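Local coordinates for mannosylglycerate hydrolase MGH1-like glycoside hydrolase domain-containing protein (Thermus thermophilus HB8, PDB 4WVA) that hydrolyses mannosylglycerate, a solute made by thermophiles under osmotic stress, to mannose and glycerate, and accepts glucosylglycerate with similar efficiency, at residues L55-L58 with F59-Q63; L135-F138 with H139-L142; E257-Y260 with E261-W265. All coordinates share one frame; numbering follows the deposited sequence.

Contact 1: L55-L58 with F59-Q63; sequences LLCL and FDYGQ
C57 and Y61 meet one turn apart near the C-terminal end of helix 48-62, in the (alpha/alpha)6-barrel of this GH63 enzyme. The sulfur SG of C57 lies 3.8 Å from CD2 of Y61 and 5.0 Å from the ring centroid. At 66° off the ring normal this is an oblique sulfur-aromatic contact. C57 has SG anti to its backbone N (chi1 -178°), which swings the sulfur to the flank where the tyrosine ring stands. The same ring presents an edge to the backbone oxygen of C57, which also accepts Y61 N at 3.0 Å.

On another flank, the F59 ring turns its edge to L55 O, with CD2 3.4 Å from that oxygen, while F59 N bonds to it at 3.1 Å. These (i, i+4) bonds fix the turn that carries both rings. Further out, L55 and F59 both pack on V107 of helix 107-117, F59 also reaches K134 of helix 121-146, and D60 OD1 is hydrogen-bonded to Y130 OH. L58 lies beside L33, a probable substrate-binding residue. At the last turn the geometry is less regular: G62 N reaches L58 O at 2.9 Å, but the 124° N-H...O angle makes the bond weak.

Contact 2: L135-F138 with H139-L142; sequences LLAF and HRWL
F138 and L142, one turn apart on helix 121-146, form a CH-pi contact: L142 CD1 sits over one face of the phenyl ring, 4.3 Å from its centroid and 20° off the normal. The methyl is displaced toward the rim, and L142 CG approaches F138 CE1 to 3.9 Å. W141 instead comes to the edge of the same ring, its CE3 4.4 Å from F138 CE1, so face and edge meet different neighbours.

H139 folds back along the helix, its CG anti to the carbonyl carbon (chi1 -78°). L135 O already accepts H139 N at 2.9 Å; the torsion adds the ring ND1 at 3.2 Å, a weak bond bent to 121°. R140 bends at chi3 and lays its guanidinium back over the preceding turn, with NH2 3.5 Å from L136 CD2 and one face above L136 O; NH2 is salt-bridged to E261 at the start of helix 260-275.

F138 also packs beside L33, a probable substrate-binding residue. Around the helix, L135 meets helix 107-117 through V107, A108 and V111, H139 lies against L241, A244 and N245 of helix 235-254, and L136 packs on I262 and W265 of helix 260-275.

Contact 3: E257-Y260 with E261-W265; sequences EDPY and EIEEW
An Asx turn leads into helix 260-275, with P259 at the N-cap position, and the first helical side chains pack back against P259 and Y260. D258 OD2 accepts Y260 N at 2.8 Å, the N-H pointing almost straight down the carboxylate C-O bond. A water extends this link by donating to D258 OD2 and accepting E261 N at 2.9 Å, so one carboxylate oxygen serves one backbone N-H of the first turn directly and another through the water. P259 O takes E263 N at 2.9 Å, whereas the following bond from E264 N to Y260 O is weak at 3.3 Å.

E263 is the side chain that returns to both residues. Its CG, anti to the carbonyl carbon (chi1 -64°), passes close to P259 O. The two carboxylate oxygens then diverge: OE2 lies 3.6 Å from P259 CG, and OE1 lies 3.8 Å from Y260 CD2, with the carboxylate and ring planes 68° apart. E264 comes to the same side of the ring further along it, its OE2 3.6 Å from Y260 CE1, the carboxylate and ring planes 54° apart. OE1 of E263 is salt-bridged to R268 of a second subunit, whose R150 makes a cation-pi contact with Y260 and a salt bridge with D258. An alanine in place of E263 would probably cost R268 of the second subunit its salt bridge, leaving it the long, weak ion pair with E264, and open a gap beside P259 CG and Y260 CD2.

The helix start thus lies at a subunit interface; within its own chain P259 packs on Y249 and A252 of helix 235-254, and the W265 ring stacks with Y143 of helix 121-146.

How the contacts relate
The contacts follow one another along the chain: contact 1 at the end of helix 48-62, contact 2 within helix 121-146 and contact 3 at the start of helix 260-275. Centres of contacts 1 and 2 are about 14 Å apart, those of 2 and 3 about 12 Å, and those of 1 and 3 about 23 Å. Helix 121-146 is thus the bridge. F59 CZ meets L135 CD2 at 3.7 Å on one flank; on the other, R140 NH2 is salt-bridged to E261 OE2 at 3.0 Å and W265 CZ3 packs on H139 CB. Barrel helices lying near the probable substrate-binding L33 are in this way joined to a helix start at the subunit interface.

Contact 1: L55-L58 with F59-Q63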
loop_
_atom_site.group_PDB
_atom_site.type_symbol
_atom_site.label_atom_id
_atom_site.label_comp_id
_atom_site.label_asym_id
_atom_site.label_seq_id
_atom_site.Cartn_x
_atom_site.Cartn_y
_atom_site.Cartn_z
ATOM N N LEU A 55 21.661 1.067 -24.388
ATOM C CA LEU A 55 21.335 0.003 -23.446
ATOM C C LEU A 55 21.600 -1.373 -24.057
ATOM O O LEU A 55 21.964 -2.314 -23.358
ATOM C CB LEU A 55 19.893 0.134 -22.991
ATOM C CG LEU A 55 19.572 1.514 -22.400
ATOM C CD1 LEU A 55 18.140 1.512 -21.914
ATOM C CD2 LEU A 55 20.573 1.883 -21.312
ATOM N N LEU A 56 21.413 -1.520 -25.363
ATOM C CA LEU A 56 21.791 -2.785 -26.002
ATOM C C LEU A 56 23.259 -3.051 -25.742
ATOM O O LEU A 56 23.669 -4.183 -25.447
ATOM C CB LEU A 56 21.566 -2.734 -27.511
ATOM C CG LEU A 56 20.117 -2.679 -27.973
ATOM C CD1 LEU A 56 20.034 -2.472 -29.482
ATOM C CD2 LEU A 56 19.439 -3.960 -27.589
ATOM N N CYS A 57 24.066 -2.007 -25.896
ATOM C CA CYS A 57 25.512 -2.142 -25.735
ATOM C C CYS A 57 25.864 -2.561 -24.302
ATOM O O CYS A 57 26.663 -3.461 -24.084
ATOM C CB CYS A 57 26.181 -0.829 -26.105
ATOM S SG CYS A 57 27.977 -0.842 -26.013
ATOM N N LEU A 58 25.261 -1.885 -23.318
ATOM C CA LEU A 58 25.465 -2.222 -21.919
ATOM C C LEU A 58 25.222 -3.722 -21.639
ATOM O O LEU A 58 26.049 -4.387 -21.004
ATOM C CB LEU A 58 24.558 -1.347 -21.049
ATOM C CG LEU A 58 24.596 -1.601 -19.545
ATOM C CD1 LEU A 58 25.968 -1.377 -18.953
ATOM C CD2 LEU A 58 23.541 -0.721 -18.875
ATOM N N PHE A 59 24.098 -4.256 -22.117
ATOM C CA PHE A 59 23.783 -5.666 -21.874
ATOM C C PHE A 59 24.623 -6.604 -22.718
ATOM O O PHE A 59 25.160 -7.614 -22.219
ATOM C CB PHE A 59 22.298 -5.944 -22.083
ATOM C CG PHE A 59 21.460 -5.565 -20.904
ATOM C CD1 PHE A 59 21.278 -6.449 -19.859
ATOM C CD2 PHE A 59 20.895 -4.307 -20.816
ATOM C CE1 PHE A 59 20.521 -6.104 -18.758
ATOM C CE2 PHE A 59 20.132 -3.959 -19.725
ATOM C CZ PHE A 59 19.960 -4.849 -18.687
ATOM N N ASP A 60 24.750 -6.279 -24.001
ATOM C CA ASP A 60 25.454 -7.184 -24.934
ATOM C C ASP A 60 26.923 -7.391 -24.564
ATOM O O ASP A 60 27.438 -8.521 -24.648
ATOM C CB ASP A 60 25.353 -6.654 -26.366
ATOM C CG ASP A 60 24.018 -6.927 -27.003
ATOM O OD1 ASP A 60 23.280 -7.784 -26.510
ATOM O OD2 ASP A 60 23.717 -6.285 -28.027
ATOM N N TYR A 61 27.590 -6.325 -24.144
ATOM C CA TYR A 61 29.007 -6.409 -23.772
ATOM C C TYR A 61 29.284 -6.487 -22.280
ATOM O O TYR A 61 30.400 -6.823 -21.877
ATOM C CB TYR A 61 29.780 -5.249 -24.403
ATOM C CG TYR A 61 29.718 -5.320 -25.892
ATOM C CD1 TYR A 61 30.534 -6.203 -26.591
ATOM C CD2 TYR A 61 28.814 -4.543 -26.610
ATOM C CE1 TYR A 61 30.463 -6.300 -27.966
ATOM C CE2 TYR A 61 28.720 -4.636 -27.983
ATOM C CZ TYR A 61 29.559 -5.512 -28.657
ATOM O OH TYR A 61 29.492 -5.610 -30.028
ATOM N N GLY A 62 28.284 -6.182 -21.454
ATOM C CA GLY A 62 28.461 -6.186 -20.002
ATOM C C GLY A 62 27.913 -7.396 -19.275
ATOM O O GLY A 62 28.523 -7.877 -18.327
ATOM N N GLN A 63 26.753 -7.907 -19.681
ATOM C CA GLN A 63 26.066 -8.872 -18.825
ATOM C C GLN A 63 26.794 -10.204 -18.793
ATOM O O GLN A 63 27.103 -10.764 -19.833
ATOM C CB GLN A 63 24.616 -9.076 -19.238
ATOM C CG GLN A 63 23.802 -9.877 -18.246
ATOM C CD GLN A 63 22.330 -9.856 -18.576
ATOM O OE1 GLN A 63 21.935 -9.898 -19.746
ATOM N NE2 GLN A 63 21.504 -9.803 -17.543
#

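Contact 2: L135-F138 with H139-L142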
loop_
_atom_site.group_PDB
_atom_site.type_symbol
_atom_site.label_atom_id
_atom_site.label_comp_id
_atom_site.label_asym_id
_atom_site.label_seq_id
_atom_site.Cartn_x
_atom_site.Cartn_y
_atom_site.Cartn_z
ATOM N N LEU A 135 17.050 -8.008 -18.722
ATOM C CA LEU A 135 16.670 -7.294 -17.508
ATOM C C LEU A 135 16.224 -8.265 -16.408
ATOM O O LEU A 135 16.632 -8.164 -15.247
ATOM C CB LEU A 135 15.505 -6.344 -17.812
ATOM C CG LEU A 135 15.841 -5.086 -18.606
ATOM C CD1 LEU A 135 14.604 -4.466 -19.219
ATOM C CD2 LEU A 135 16.505 -4.090 -17.664
ATOM N N LEU A 136 15.372 -9.203 -16.785
ATOM C CA LEU A 136 14.835 -10.168 -15.837
ATOM C C LEU A 136 15.978 -10.975 -15.202
ATOM O O LEU A 136 15.976 -11.233 -14.001
ATOM C CB LEU A 136 13.837 -11.081 -16.547
ATOM C CG LEU A 136 13.070 -12.089 -15.707
ATOM C CD1 LEU A 136 12.121 -11.390 -14.755
ATOM C CD2 LEU A 136 12.315 -13.036 -16.623
ATOM N N ALA A 137 16.957 -11.362 -16.017
ATOM C CA ALA A 137 18.098 -12.135 -15.522
ATOM C C ALA A 137 18.966 -11.321 -14.571
ATOM O O ALA A 137 19.519 -11.852 -13.609
ATOM C CB ALA A 137 18.924 -12.669 -16.687
ATOM N N PHE A 138 19.086 -10.014 -14.828
ATOM C CA PHE A 138 19.815 -9.131 -13.945
ATOM C C PHE A 138 19.094 -9.004 -12.586
ATOM O O PHE A 138 19.713 -9.129 -11.528
ATOM C CB PHE A 138 20.012 -7.759 -14.622
ATOM C CG PHE A 138 20.653 -6.702 -13.754
ATOM C CD1 PHE A 138 21.620 -7.010 -12.795
ATOM C CD2 PHE A 138 20.315 -5.365 -13.931
ATOM C CE1 PHE A 138 22.213 -6.039 -12.027
ATOM C CE2 PHE A 138 20.916 -4.382 -13.173
ATOM C CZ PHE A 138 21.860 -4.710 -12.217
ATOM N N HIS A 139 17.786 -8.759 -12.619
ATOM C CA HIS A 139 17.027 -8.647 -11.385
ATOM C C HIS A 139 17.099 -9.978 -10.617
ATOM O O HIS A 139 17.301 -9.998 -9.406
ATOM C CB HIS A 139 15.584 -8.266 -11.679
ATOM C CG HIS A 139 15.371 -6.813 -11.997
ATOM N ND1 HIS A 139 16.150 -6.091 -12.886
ATOM C CD2 HIS A 139 14.431 -5.959 -11.548
ATOM C CE1 HIS A 139 15.690 -4.847 -12.955
ATOM N NE2 HIS A 139 14.633 -4.753 -12.172
ATOM N N ARG A 140 16.975 -11.085 -11.331
ATOM C CA ARG A 140 17.076 -12.391 -10.689
ATOM C C ARG A 140 18.423 -12.595 -9.990
ATOM O O ARG A 140 18.471 -13.110 -8.879
ATOM C CB ARG A 140 16.826 -13.489 -11.705
ATOM C CG ARG A 140 16.803 -14.866 -11.091
ATOM C CD ARG A 140 16.566 -15.887 -12.167
ATOM N NE ARG A 140 15.262 -15.714 -12.806
ATOM C CZ ARG A 140 15.048 -15.492 -14.093
ATOM N NH1 ARG A 140 16.057 -15.393 -14.962
ATOM N NH2 ARG A 140 13.794 -15.397 -14.521
ATOM N N TRP A 141 19.515 -12.207 -10.663
ATOM C CA TRP A 141 20.840 -12.256 -10.080
ATOM C C TRP A 141 20.915 -11.437 -8.794
ATOM O O TRP A 141 21.500 -11.872 -7.803
ATOM C CB TRP A 141 21.909 -11.792 -11.102
ATOM C CG TRP A 141 23.256 -11.815 -10.507
ATOM C CD1 TRP A 141 24.097 -12.889 -10.450
ATOM C CD2 TRP A 141 23.907 -10.757 -9.804
ATOM N NE1 TRP A 141 25.230 -12.566 -9.760
ATOM C CE2 TRP A 141 25.145 -11.264 -9.350
ATOM C CE3 TRP A 141 23.571 -9.429 -9.512
ATOM C CZ2 TRP A 141 26.048 -10.491 -8.634
ATOM C CZ3 TRP A 141 24.471 -8.667 -8.793
ATOM C CH2 TRP A 141 25.688 -9.200 -8.364
ATOM N N LEU A 142 20.354 -10.231 -8.812
ATOM C CA LEU A 142 20.387 -9.398 -7.635
ATOM C C LEU A 142 19.818 -10.121 -6.411
ATOM O O LEU A 142 20.456 -10.146 -5.373
ATOM C CB LEU A 142 19.656 -8.062 -7.879
ATOM C CG LEU A 142 20.342 -7.051 -8.786
ATOM C CD1 LEU A 142 19.367 -5.934 -9.138
ATOM C CD2 LEU A 142 21.585 -6.461 -8.141
#

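Contact 3: E257-Y260 with E261-W265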
loop_
_atom_site.group_PDB
_atom_site.type_symbol
_atom_site.label_atom_id
_atom_site.label_comp_id
_atom_site.label_asym_id
_atom_site.label_seq_id
_atom_site.Cartn_x
_atom_site.Cartn_y
_atom_site.Cartn_z
ATOM N N GLU A 257 4.434 -11.599 -21.178
ATOM C CA GLU A 257 5.277 -12.539 -20.448
ATOM C C GLU A 257 4.706 -12.716 -19.033
ATOM O O GLU A 257 3.956 -11.870 -18.560
ATOM C CB GLU A 257 6.709 -12.012 -20.385
ATOM C CG GLU A 257 7.360 -11.872 -21.746
ATOM C CD GLU A 257 7.667 -13.223 -22.377
ATOM O OE1 GLU A 257 7.557 -14.245 -21.672
ATOM O OE2 GLU A 257 7.982 -13.264 -23.577
ATOM N N ASP A 258 5.032 -13.825 -18.374
ATOM C CA ASP A 258 4.471 -14.132 -17.049
ATOM C C ASP A 258 5.295 -13.349 -16.013
ATOM O O ASP A 258 6.487 -13.560 -15.902
ATOM C CB ASP A 258 4.513 -15.654 -16.795
ATOM C CG ASP A 258 3.942 -16.052 -15.442
ATOM O OD1 ASP A 258 3.096 -16.990 -15.351
ATOM O OD2 ASP A 258 4.343 -15.441 -14.445
ATOM N N PRO A 259 4.664 -12.413 -15.274
ATOM C CA PRO A 259 5.412 -11.603 -14.311
ATOM C C PRO A 259 5.305 -12.073 -12.856
ATOM O O PRO A 259 5.577 -11.292 -11.952
ATOM C CB PRO A 259 4.736 -10.222 -14.432
ATOM C CG PRO A 259 3.358 -10.509 -14.915
ATOM C CD PRO A 259 3.270 -11.943 -15.371
ATOM N N TYR A 260 4.908 -13.327 -12.625
ATOM C CA TYR A 260 4.615 -13.804 -11.269
ATOM C C TYR A 260 5.832 -13.584 -10.368
ATOM O O TYR A 260 5.681 -13.120 -9.239
ATOM C CB TYR A 260 4.221 -15.295 -11.314
ATOM C CG TYR A 260 3.512 -15.856 -10.104
ATOM C CD1 TYR A 260 4.159 -16.751 -9.244
ATOM C CD2 TYR A 260 2.176 -15.569 -9.857
ATOM C CE1 TYR A 260 3.498 -17.306 -8.157
ATOM C CE2 TYR A 260 1.510 -16.121 -8.776
ATOM C CZ TYR A 260 2.174 -16.987 -7.929
ATOM O OH TYR A 260 1.507 -17.531 -6.846
ATOM N N GLU A 261 7.014 -13.886 -10.898
ATOM C CA GLU A 261 8.294 -13.746 -10.188
ATOM C C GLU A 261 8.524 -12.288 -9.762
ATOM O O GLU A 261 8.879 -11.988 -8.624
ATOM C CB GLU A 261 9.419 -14.198 -11.100
ATOM C CG GLU A 261 10.766 -14.383 -10.419
ATOM C CD GLU A 261 11.823 -14.989 -11.325
ATOM O OE1 GLU A 261 12.918 -15.309 -10.816
ATOM O OE2 GLU A 261 11.599 -15.133 -12.548
ATOM N N ILE A 262 8.287 -11.394 -10.706
ATOM C CA ILE A 262 8.473 -9.954 -10.485
ATOM C C ILE A 262 7.484 -9.435 -9.429
ATOM O O ILE A 262 7.827 -8.596 -8.601
ATOM C CB ILE A 262 8.279 -9.166 -11.796
ATOM C CG1 ILE A 262 9.198 -9.676 -12.908
ATOM C CG2 ILE A 262 8.563 -7.686 -11.567
ATOM C CD1 ILE A 262 8.773 -9.212 -14.288
ATOM N N GLU A 263 6.249 -9.942 -9.450
ATOM C CA GLU A 263 5.263 -9.544 -8.461
ATOM C C GLU A 263 5.766 -9.816 -7.032
ATOM O O GLU A 263 5.569 -8.997 -6.136
ATOM C CB GLU A 263 3.930 -10.266 -8.683
ATOM C CG GLU A 263 3.241 -9.944 -10.003
ATOM C CD GLU A 263 2.234 -11.000 -10.412
ATOM O OE1 GLU A 263 1.764 -11.769 -9.545
ATOM O OE2 GLU A 263 1.923 -11.070 -11.610
ATOM N N GLU A 264 6.407 -10.960 -6.830
ATOM C CA GLU A 264 6.955 -11.278 -5.509
ATOM C C GLU A 264 8.040 -10.286 -5.119
ATOM O O GLU A 264 8.066 -9.817 -3.978
ATOM C CB GLU A 264 7.491 -12.708 -5.449
ATOM C CG GLU A 264 6.540 -13.713 -6.074
ATOM C CD GLU A 264 6.577 -15.086 -5.442
ATOM O OE1 GLU A 264 7.547 -15.396 -4.712
ATOM O OE2 GLU A 264 5.612 -15.852 -5.686
ATOM N N TRP A 265 8.901 -9.913 -6.067
ATOM C CA TRP A 265 9.941 -8.935 -5.762
ATOM C C TRP A 265 9.322 -7.604 -5.345
ATOM O O TRP A 265 9.804 -6.922 -4.426
ATOM C CB TRP A 265 10.875 -8.686 -6.954
ATOM C CG TRP A 265 11.589 -9.913 -7.465
ATOM C CD1 TRP A 265 11.922 -11.028 -6.763
ATOM C CD2 TRP A 265 12.094 -10.110 -8.793
ATOM N NE1 TRP A 265 12.596 -11.912 -7.569
ATOM C CE2 TRP A 265 12.715 -11.373 -8.821
ATOM C CE3 TRP A 265 12.085 -9.343 -9.959
ATOM C CZ2 TRP A 265 13.291 -11.893 -9.978
ATOM C CZ3 TRP A 265 12.666 -9.859 -11.098
ATOM C CH2 TRP A 265 13.258 -11.127 -11.098
HETATM O O HOH W 1 7.221 -15.322 -13.358
#